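Local atomic coordinates of small COPII coat GTPase SAR1 (Encephalitozoon cuniculi, PDB entry 6VS4), a protein that belongs to the ADP-ribosylation factor family of small P-loop GTPases and probably takes part in building the COPII coat of transport vesicles. Residues S40-L45 against G109-V114; T70-T75 against L98-Y103; P140-M145 against K210-M215. One frame throughout, in Å; residues are numbered along the deposited sequence.

Contact 1 (S40-L45 against G109-V114)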
loop_
_atom_site.group_PDB
_atom_site.type_symbol
_atom_site.label_atom_id
_atom_site.label_comp_id
_atom_site.label_asym_id
_atom_site.label_seq_id
_atom_site.Cartn_x
_atom_site.Cartn_y
_atom_site.Cartn_z
ATOM N N SER A 40 1.316 25.335 -24.107
ATOM C CA SER A 40 1.451 26.574 -23.357
ATOM C C SER A 40 2.910 26.765 -22.977
ATOM O O SER A 40 3.519 25.873 -22.376
ATOM C CB SER A 40 0.564 26.551 -22.111
ATOM O OG SER A 40 -0.771 26.242 -22.460
ATOM N N SER A 41 3.473 27.906 -23.362
ATOM C CA SER A 41 4.833 28.262 -22.973
ATOM C C SER A 41 4.796 28.890 -21.582
ATOM O O SER A 41 4.247 29.981 -21.398
ATOM C CB SER A 41 5.451 29.213 -23.993
ATOM O OG SER A 41 6.753 29.601 -23.591
ATOM N N ILE A 42 5.365 28.200 -20.598
ATOM C CA ILE A 42 5.454 28.699 -19.233
ATOM C C ILE A 42 6.919 28.978 -18.916
ATOM O O ILE A 42 7.779 28.105 -19.088
ATOM C CB ILE A 42 4.850 27.699 -18.235
ATOM C CG1 ILE A 42 3.433 27.306 -18.661
ATOM C CG2 ILE A 42 4.851 28.288 -16.839
ATOM C CD1 ILE A 42 2.453 28.454 -18.718
ATOM N N LEU A 43 7.204 30.188 -18.446
ATOM C CA LEU A 43 8.557 30.591 -18.081
ATOM C C LEU A 43 8.734 30.453 -16.573
ATOM O O LEU A 43 7.968 31.034 -15.797
ATOM C CB LEU A 43 8.832 32.029 -18.519
ATOM C CG LEU A 43 9.513 32.242 -19.873
ATOM C CD1 LEU A 43 8.697 31.642 -21.002
ATOM C CD2 LEU A 43 9.747 33.729 -20.113
ATOM N N PHE A 44 9.740 29.685 -16.161
ATOM C CA PHE A 44 10.082 29.525 -14.753
ATOM C C PHE A 44 11.298 30.403 -14.479
ATOM O O PHE A 44 12.388 30.150 -15.004
ATOM C CB PHE A 44 10.358 28.059 -14.422
ATOM C CG PHE A 44 9.154 27.173 -14.554
ATOM C CD1 PHE A 44 8.706 26.767 -15.803
ATOM C CD2 PHE A 44 8.471 26.745 -13.432
ATOM C CE1 PHE A 44 7.594 25.954 -15.928
ATOM C CE2 PHE A 44 7.362 25.930 -13.551
ATOM C CZ PHE A 44 6.923 25.531 -14.802
ATOM N N LEU A 45 11.111 31.436 -13.659
ATOM C CA LEU A 45 12.070 32.521 -13.557
ATOM C C LEU A 45 12.417 32.779 -12.095
ATOM O O LEU A 45 11.678 32.412 -11.180
ATOM C CB LEU A 45 11.508 33.791 -14.214
ATOM C CG LEU A 45 11.057 33.662 -15.681
ATOM C CD1 LEU A 45 10.305 34.907 -16.141
ATOM C CD2 LEU A 45 12.218 33.379 -16.617
ATOM N N GLY A 109 2.553 32.274 -19.668
ATOM C CA GLY A 109 2.491 32.461 -18.233
ATOM C C GLY A 109 3.871 32.376 -17.632
ATOM O O GLY A 109 4.802 31.832 -18.233
ATOM N N ILE A 110 3.994 32.918 -16.428
ATOM C CA ILE A 110 5.267 32.982 -15.731
ATOM C C ILE A 110 5.108 32.392 -14.338
ATOM O O ILE A 110 4.125 32.667 -13.641
ATOM C CB ILE A 110 5.798 34.431 -15.668
ATOM C CG1 ILE A 110 6.217 34.879 -17.070
ATOM C CG2 ILE A 110 6.946 34.541 -14.672
ATOM C CD1 ILE A 110 6.328 36.360 -17.239
ATOM N N VAL A 111 6.069 31.562 -13.950
ATOM C CA VAL A 111 6.233 31.111 -12.577
ATOM C C VAL A 111 7.519 31.740 -12.054
ATOM O O VAL A 111 8.620 31.393 -12.498
ATOM C CB VAL A 111 6.261 29.580 -12.488
ATOM C CG1 VAL A 111 6.447 29.116 -11.057
ATOM C CG2 VAL A 111 4.983 29.024 -13.060
ATOM N N PHE A 112 7.383 32.681 -11.127
ATOM C CA PHE A 112 8.515 33.380 -10.539
ATOM C C PHE A 112 8.737 32.847 -9.128
ATOM O O PHE A 112 7.819 32.882 -8.299
ATOM C CB PHE A 112 8.275 34.889 -10.516
ATOM C CG PHE A 112 9.498 35.687 -10.171
ATOM C CD1 PHE A 112 9.831 35.938 -8.850
ATOM C CD2 PHE A 112 10.321 36.186 -11.167
ATOM C CE1 PHE A 112 10.967 36.679 -8.531
ATOM C CE2 PHE A 112 11.459 36.925 -10.853
ATOM C CZ PHE A 112 11.780 37.171 -9.535
ATOM N N ILE A 113 9.945 32.350 -8.862
ATOM C CA ILE A 113 10.264 31.650 -7.622
ATOM C C ILE A 113 11.270 32.461 -6.816
ATOM O O ILE A 113 12.285 32.918 -7.357
ATOM C CB ILE A 113 10.802 30.241 -7.911
ATOM C CG1 ILE A 113 9.795 29.473 -8.773
ATOM C CG2 ILE A 113 11.055 29.507 -6.617
ATOM C CD1 ILE A 113 10.162 28.016 -9.016
ATOM N N VAL A 114 11.006 32.610 -5.515
ATOM C CA VAL A 114 11.865 33.354 -4.600
ATOM C C VAL A 114 12.257 32.454 -3.433
ATOM O O VAL A 114 11.408 31.765 -2.857
ATOM C CB VAL A 114 11.167 34.629 -4.079
ATOM C CG1 VAL A 114 12.047 35.358 -3.047
ATOM C CG2 VAL A 114 10.796 35.547 -5.222
#

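Contact 2 (T70-T75 against L98-Y103)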
loop_
_atom_site.group_PDB
_atom_site.type_symbol
_atom_site.label_atom_id
_atom_site.label_comp_id
_atom_site.label_asym_id
_atom_site.label_seq_id
_atom_site.Cartn_x
_atom_site.Cartn_y
_atom_site.Cartn_z
ATOM N N THR A 70 20.114 23.219 -24.262
ATOM C CA THR A 70 20.202 24.614 -24.635
ATOM C C THR A 70 21.681 24.947 -24.651
ATOM O O THR A 70 22.515 24.183 -24.152
ATOM C CB THR A 70 19.465 25.534 -23.657
ATOM O OG1 THR A 70 20.263 25.735 -22.482
ATOM C CG2 THR A 70 18.140 24.918 -23.243
ATOM N N HIS A 71 22.017 26.061 -25.273
ATOM C CA HIS A 71 23.421 26.417 -25.350
ATOM C C HIS A 71 23.843 27.442 -24.301
ATOM O O HIS A 71 25.018 27.470 -23.920
ATOM C CB HIS A 71 23.740 26.800 -26.788
ATOM C CG HIS A 71 23.448 25.670 -27.735
ATOM N ND1 HIS A 71 23.845 24.374 -27.470
ATOM C CD2 HIS A 71 22.735 25.614 -28.887
ATOM C CE1 HIS A 71 23.426 23.579 -28.438
ATOM N NE2 HIS A 71 22.749 24.305 -29.310
ATOM N N HIS A 72 22.923 28.269 -23.811
ATOM C CA HIS A 72 23.257 29.102 -22.660
ATOM C C HIS A 72 23.182 28.254 -21.392
ATOM O O HIS A 72 22.192 27.546 -21.187
ATOM C CB HIS A 72 22.295 30.279 -22.548
ATOM C CG HIS A 72 22.866 31.463 -21.826
ATOM N ND1 HIS A 72 23.221 31.418 -20.495
ATOM C CD2 HIS A 72 23.122 32.725 -22.242
ATOM C CE1 HIS A 72 23.687 32.598 -20.126
ATOM N NE2 HIS A 72 23.636 33.410 -21.166
ATOM N N PRO A 73 24.183 28.321 -20.507
ATOM C CA PRO A 73 24.111 27.550 -19.250
ATOM C C PRO A 73 23.039 28.024 -18.279
ATOM O O PRO A 73 22.744 27.304 -17.319
ATOM C CB PRO A 73 25.513 27.722 -18.649
ATOM C CG PRO A 73 26.061 28.952 -19.294
ATOM C CD PRO A 73 25.492 28.976 -20.679
ATOM N N SER A 74 22.484 29.223 -18.459
ATOM C CA SER A 74 21.465 29.733 -17.548
ATOM C C SER A 74 20.057 29.253 -17.882
ATOM O O SER A 74 19.132 29.542 -17.114
ATOM C CB SER A 74 21.482 31.266 -17.538
ATOM O OG SER A 74 22.742 31.767 -17.125
ATOM N N THR A 75 19.867 28.539 -18.990
ATOM C CA THR A 75 18.541 28.163 -19.456
ATOM C C THR A 75 18.359 26.650 -19.472
ATOM O O THR A 75 19.318 25.884 -19.604
ATOM C CB THR A 75 18.261 28.706 -20.864
ATOM O OG1 THR A 75 19.160 28.102 -21.801
ATOM C CG2 THR A 75 18.446 30.214 -20.895
ATOM N N LEU A 98 17.836 42.702 -22.087
ATOM C CA LEU A 98 17.158 42.687 -23.372
ATOM C C LEU A 98 17.577 41.481 -24.195
ATOM O O LEU A 98 16.936 41.180 -25.205
ATOM C CB LEU A 98 17.474 43.983 -24.123
ATOM C CG LEU A 98 16.411 44.634 -25.004
ATOM C CD1 LEU A 98 15.139 44.870 -24.203
ATOM C CD2 LEU A 98 16.942 45.942 -25.566
ATOM N N ALA A 99 18.659 40.806 -23.790
ATOM C CA ALA A 99 19.104 39.594 -24.470
ATOM C C ALA A 99 18.040 38.505 -24.414
ATOM O O ALA A 99 17.997 37.636 -25.291
ATOM C CB ALA A 99 20.416 39.095 -23.863
ATOM N N TRP A 100 17.186 38.532 -23.389
ATOM C CA TRP A 100 16.186 37.497 -23.157
ATOM C C TRP A 100 14.835 37.842 -23.762
ATOM O O TRP A 100 13.873 37.095 -23.555
ATOM C CB TRP A 100 15.969 37.275 -21.649
ATOM C CG TRP A 100 17.165 36.896 -20.832
ATOM C CD1 TRP A 100 17.725 37.623 -19.820
ATOM C CD2 TRP A 100 17.937 35.697 -20.939
ATOM N NE1 TRP A 100 18.802 36.952 -19.294
ATOM C CE2 TRP A 100 18.956 35.768 -19.967
ATOM C CE3 TRP A 100 17.875 34.576 -21.768
ATOM C CZ2 TRP A 100 19.899 34.759 -19.802
ATOM C CZ3 TRP A 100 18.810 33.580 -21.603
ATOM C CH2 TRP A 100 19.806 33.673 -20.628
ATOM N N ARG A 101 14.744 38.941 -24.517
ATOM C CA ARG A 101 13.442 39.418 -24.976
ATOM C C ARG A 101 12.724 38.359 -25.812
ATOM O O ARG A 101 11.498 38.217 -25.727
ATOM C CB ARG A 101 13.621 40.735 -25.741
ATOM C CG ARG A 101 13.403 40.688 -27.244
ATOM C CD ARG A 101 14.435 41.546 -27.986
ATOM N NE ARG A 101 15.800 41.093 -27.729
ATOM C CZ ARG A 101 16.560 40.464 -28.623
ATOM N NH1 ARG A 101 17.785 40.077 -28.297
ATOM N NH2 ARG A 101 16.102 40.229 -29.846
ATOM N N ASP A 102 13.475 37.580 -26.595
ATOM C CA ASP A 102 12.856 36.581 -27.458
ATOM C C ASP A 102 12.108 35.527 -26.650
ATOM O O ASP A 102 11.109 34.972 -27.127
ATOM C CB ASP A 102 13.916 35.922 -28.342
ATOM C CG ASP A 102 14.453 36.862 -29.400
ATOM O OD1 ASP A 102 13.734 37.819 -29.758
ATOM O OD2 ASP A 102 15.588 36.641 -29.876
ATOM N N TYR A 103 12.566 35.241 -25.427
ATOM C CA TYR A 103 11.908 34.239 -24.597
ATOM C C TYR A 103 10.515 34.663 -24.151
ATOM O O TYR A 103 9.739 33.815 -23.701
ATOM C CB TYR A 103 12.758 33.934 -23.362
ATOM C CG TYR A 103 14.010 33.146 -23.654
ATOM C CD1 TYR A 103 14.033 31.772 -23.478
ATOM C CD2 TYR A 103 15.160 33.767 -24.126
ATOM C CE1 TYR A 103 15.166 31.031 -23.751
ATOM C CE2 TYR A 103 16.307 33.034 -24.397
ATOM C CZ TYR A 103 16.299 31.663 -24.207
ATOM O OH TYR A 103 17.419 30.905 -24.472
#

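Contact 3 (P140-M145 against K210-M215)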
loop_
_atom_site.group_PDB
_atom_site.type_symbol
_atom_site.label_atom_id
_atom_site.label_comp_id
_atom_site.label_asym_id
_atom_site.label_seq_id
_atom_site.Cartn_x
_atom_site.Cartn_y
_atom_site.Cartn_z
ATOM N N PRO A 140 -0.066 36.372 -17.140
ATOM C CA PRO A 140 -0.198 36.221 -15.687
ATOM C C PRO A 140 1.108 35.764 -15.045
ATOM O O PRO A 140 1.886 35.003 -15.622
ATOM C CB PRO A 140 -1.291 35.158 -15.541
ATOM C CG PRO A 140 -1.271 34.407 -16.847
ATOM C CD PRO A 140 -0.922 35.431 -17.882
ATOM N N VAL A 141 1.346 36.248 -13.832
ATOM C CA VAL A 141 2.548 35.923 -13.075
ATOM C C VAL A 141 2.113 35.303 -11.757
ATOM O O VAL A 141 1.424 35.947 -10.958
ATOM C CB VAL A 141 3.428 37.162 -12.820
ATOM C CG1 VAL A 141 4.641 36.780 -11.978
ATOM C CG2 VAL A 141 3.863 37.809 -14.129
ATOM N N VAL A 142 2.513 34.062 -11.527
ATOM C CA VAL A 142 2.339 33.426 -10.230
ATOM C C VAL A 142 3.688 33.429 -9.524
ATOM O O VAL A 142 4.719 33.104 -10.127
ATOM C CB VAL A 142 1.742 32.008 -10.363
ATOM C CG1 VAL A 142 2.692 31.048 -11.048
ATOM C CG2 VAL A 142 1.356 31.486 -9.003
ATOM N N VAL A 143 3.693 33.869 -8.269
ATOM C CA VAL A 143 4.911 33.986 -7.478
ATOM C C VAL A 143 4.908 32.903 -6.408
ATOM O O VAL A 143 3.961 32.793 -5.617
ATOM C CB VAL A 143 5.046 35.380 -6.850
ATOM C CG1 VAL A 143 6.264 35.425 -5.951
ATOM C CG2 VAL A 143 5.163 36.414 -7.937
ATOM N N LEU A 144 5.967 32.102 -6.387
ATOM C CA LEU A 144 6.162 31.083 -5.367
ATOM C C LEU A 144 7.200 31.589 -4.378
ATOM O O LEU A 144 8.383 31.694 -4.707
ATOM C CB LEU A 144 6.589 29.757 -5.993
ATOM C CG LEU A 144 5.616 29.169 -7.033
ATOM C CD1 LEU A 144 6.091 27.814 -7.562
ATOM C CD2 LEU A 144 4.233 29.066 -6.449
ATOM N N MET A 145 6.754 31.944 -3.182
ATOM C CA MET A 145 7.683 32.185 -2.081
ATOM C C MET A 145 8.079 30.812 -1.548
ATOM O O MET A 145 7.295 30.141 -0.872
ATOM C CB MET A 145 7.047 33.069 -1.014
ATOM C CG MET A 145 6.691 34.476 -1.498
ATOM S SD MET A 145 8.114 35.569 -1.718
ATOM C CE MET A 145 7.324 37.089 -2.235
ATOM N N LYS A 210 -3.237 25.890 -10.856
ATOM C CA LYS A 210 -4.634 26.023 -11.265
ATOM C C LYS A 210 -5.016 27.490 -11.432
ATOM O O LYS A 210 -5.749 27.843 -12.363
ATOM C CB LYS A 210 -5.561 25.318 -10.270
ATOM N N TRP A 211 -4.509 28.366 -10.561
ATOM C CA TRP A 211 -4.765 29.795 -10.732
ATOM C C TRP A 211 -4.123 30.313 -12.014
ATOM O O TRP A 211 -4.759 31.040 -12.786
ATOM C CB TRP A 211 -4.247 30.574 -9.520
ATOM C CG TRP A 211 -4.433 32.064 -9.626
ATOM C CD1 TRP A 211 -5.512 32.786 -9.204
ATOM C CD2 TRP A 211 -3.511 33.011 -10.186
ATOM N NE1 TRP A 211 -5.319 34.121 -9.464
ATOM C CE2 TRP A 211 -4.101 34.287 -10.069
ATOM C CE3 TRP A 211 -2.247 32.905 -10.774
ATOM C CZ2 TRP A 211 -3.472 35.448 -10.519
ATOM C CZ3 TRP A 211 -1.626 34.059 -11.226
ATOM C CH2 TRP A 211 -2.237 35.312 -11.091
ATOM N N LEU A 212 -2.879 29.913 -12.280
ATOM C CA LEU A 212 -2.206 30.365 -13.493
ATOM C C LEU A 212 -2.951 29.901 -14.735
ATOM O O LEU A 212 -3.159 30.686 -15.672
ATOM C CB LEU A 212 -0.766 29.854 -13.509
ATOM C CG LEU A 212 0.117 30.216 -14.700
ATOM C CD1 LEU A 212 0.470 31.700 -14.686
ATOM C CD2 LEU A 212 1.379 29.364 -14.682
ATOM N N GLU A 213 -3.392 28.639 -14.749
ATOM C CA GLU A 213 -4.127 28.124 -15.902
ATOM C C GLU A 213 -5.434 28.875 -16.107
ATOM O O GLU A 213 -5.788 29.229 -17.239
ATOM C CB GLU A 213 -4.404 26.630 -15.728
ATOM C CG GLU A 213 -4.540 25.874 -17.042
ATOM C CD GLU A 213 -5.862 26.131 -17.747
ATOM O OE1 GLU A 213 -5.898 26.057 -18.996
ATOM O OE2 GLU A 213 -6.864 26.420 -17.056
ATOM N N ALA A 214 -6.165 29.138 -15.022
ATOM C CA ALA A 214 -7.418 29.875 -15.151
ATOM C C ALA A 214 -7.176 31.275 -15.701
ATOM O O ALA A 214 -7.974 31.786 -16.496
ATOM C CB ALA A 214 -8.126 29.938 -13.799
ATOM N N MET A 215 -6.068 31.904 -15.301
ATOM C CA MET A 215 -5.747 33.236 -15.799
ATOM C C MET A 215 -5.324 33.198 -17.262
ATOM O O MET A 215 -5.638 34.118 -18.023
ATOM C CB MET A 215 -4.663 33.871 -14.932
ATOM C CG MET A 215 -5.164 34.289 -13.556
ATOM S SD MET A 215 -6.645 35.316 -13.673
ATOM C CE MET A 215 -7.069 35.494 -11.942
#

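Contact 1 (S40-L45 against G109-V114)
Ile42 to Leu45 pair residue for residue with Gly109 to Phe112 as two parallel strands, their short axes 4.6 Å apart and inclined by 19°. The backbone ladder zigzags between the chains: Leu43 N gives to Gly109 O, Leu43 O takes Val111 N at 2.7 Å, Leu45 N gives to Val111 O, and Leu45 O takes Ile113 N at 2.9 Å. The rung from Gly109 N to Ser41 O, 3.3 Å long, is weak; Ser41 also has a backbone hydrogen bond with His108.

Ile42, Phe44 and Val111 share one face of the sheet. There Phe44 and Val111 lie side by side, pointing the same way, with CD2 of the ring 3.7 Å from Val111 CB. Val111 CG2, beside its own backbone N, also reaches Ile42 CG2 at 3.9 Å, so this one valine meets both neighbours. Gly109 presents bare backbone on this face, and Ile42 CD1 settles 4.0 Å from Gly109 CA. On the other face Leu45 slants across Ile110 and brings CD1 to 3.7 Å from Ile110 CG2. Phe112 has CG anti to the backbone N (chi1 -169°), and Leu45 O lies over one face of its ring.

This pair forms the middle of the sheet of a P-loop fold. Strand 83-90 borders 40-47 and takes contacts from Ile42, Phe44 and Leu45; strand 141-146 borders 109-115. Helix 52-59 packs on Phe44 and Ile113 through Leu55, while Tyr129 of helix 122-135 makes an edge-to-face contact with Phe112.

Contact 2 (T70-T75 against L98-Y103)
His72 and Trp100 meet in an edge-to-face aromatic pair that joins a type I beta turn, His72 to Thr75, to a 3-10 segment; by family likeness these loops probably correspond to the two switch regions of small GTPases. The indole directs its six-membered ring at the imidazole, and CH2 stands 3.8 Å above the imidazole plane, over its centre. The planes are inclined by 53°, well short of perpendicular, and the centroids of the imidazole and of the indole's six-membered ring are 5.0 Å apart. His72 has CG anti to its backbone N (chi1 -155°), and the two side chains cross at about a right angle.

Thr75 meets the same end of the indole, its CG2 methyl 3.5 Å from Trp100 CZ3. That methyl lies 3.8 Å from Tyr103 OH as well, so it sits against both aromatic residues of the 3-10 segment. Tyr103 follows Trp100 by one 3-10 turn, closed by the bond from Tyr103 N to Trp100 O, and its CD2 lies at the indole edge, in plane. Strand 83-90 lies alongside: Gln86 touches Thr75 and Tyr103, and Asp89 shares a backbone hydrogen bond with Ser74.

A bond within the turn helps to hold the imidazole's rotation: Ser74 N donates to His72 ND1 at 3.1 Å, with an N-H...N angle of 163° and the donor close to the ring plane.

Contact 3 (P140-M145 against K210-M215)
Helix-on-sheet packing joins Pro140 and Val142 to Trp211, Leu212 and Met215: the C-terminal helix 204-223 runs nearly antiparallel to strand 141-146, the short axes making 171° with a closest approach of 8.7 Å. No hydrogen bond crosses between the segments, and apolar side chains make up most of the contact. Pro140, just ahead of the strand, meets two successive turns of the helix. Its CB lies 3.7 Å from Met215 CB, the two side chains sliding past each other in opposite directions, whereas Leu212 crosses the proline at about a right angle and places CD1 3.9 Å from Pro140 CG. The same methyl also touches Pro140 O.

In the layered alpha/beta architecture of P-loop proteins, helices flank a largely parallel central sheet, and here the helix supplies a cover for strands 109-115, 141-146 and 186-190 together. Leu212 also touches Val111 of the first, and Trp211 touches Lys187 of the last.

Trp211 has CG anti to the backbone N (chi1 178°), and its six-membered ring extends to the strand backbone. CZ3 comes within 3.6 Å of Val141 O and within 4.0 Å of Val142 CB, so the indole meets both a peptide oxygen and a branched side chain. From one turn further along the helix, Met215 CG sits 3.6 Å above one face of the indole, offset toward the rim, and the bend at chi2 (-52°) leads the thioether away from the strand. Val142 completes the interface on the Leu212 side, with CG1 4.2 Å from Leu212 CD2; the valine also touches Ala208 on the helix and Phe189 on the neighbouring strand.

In the fold
Contacts 1 and 3 are buried and share the central sheet, whereas contact 2 lies near the surface, its centre 19 Å from that of the chain. Contact 1 is built on main-chain hydrogen bonds between strands; contact 3 covers the sheet with a helix through apolar side chains; contact 2 relies on an aromatic pair and a threonine methyl between loops. The first and third are continuous: Phe112 probably bonds through its N and O to Val142 and Leu144, and Val111 packs on both residues. Contact 2 reaches contact 1 where Leu43 CD2 meets Tyr103 O, but remains about 11 Å from contact 3 between nearest atoms.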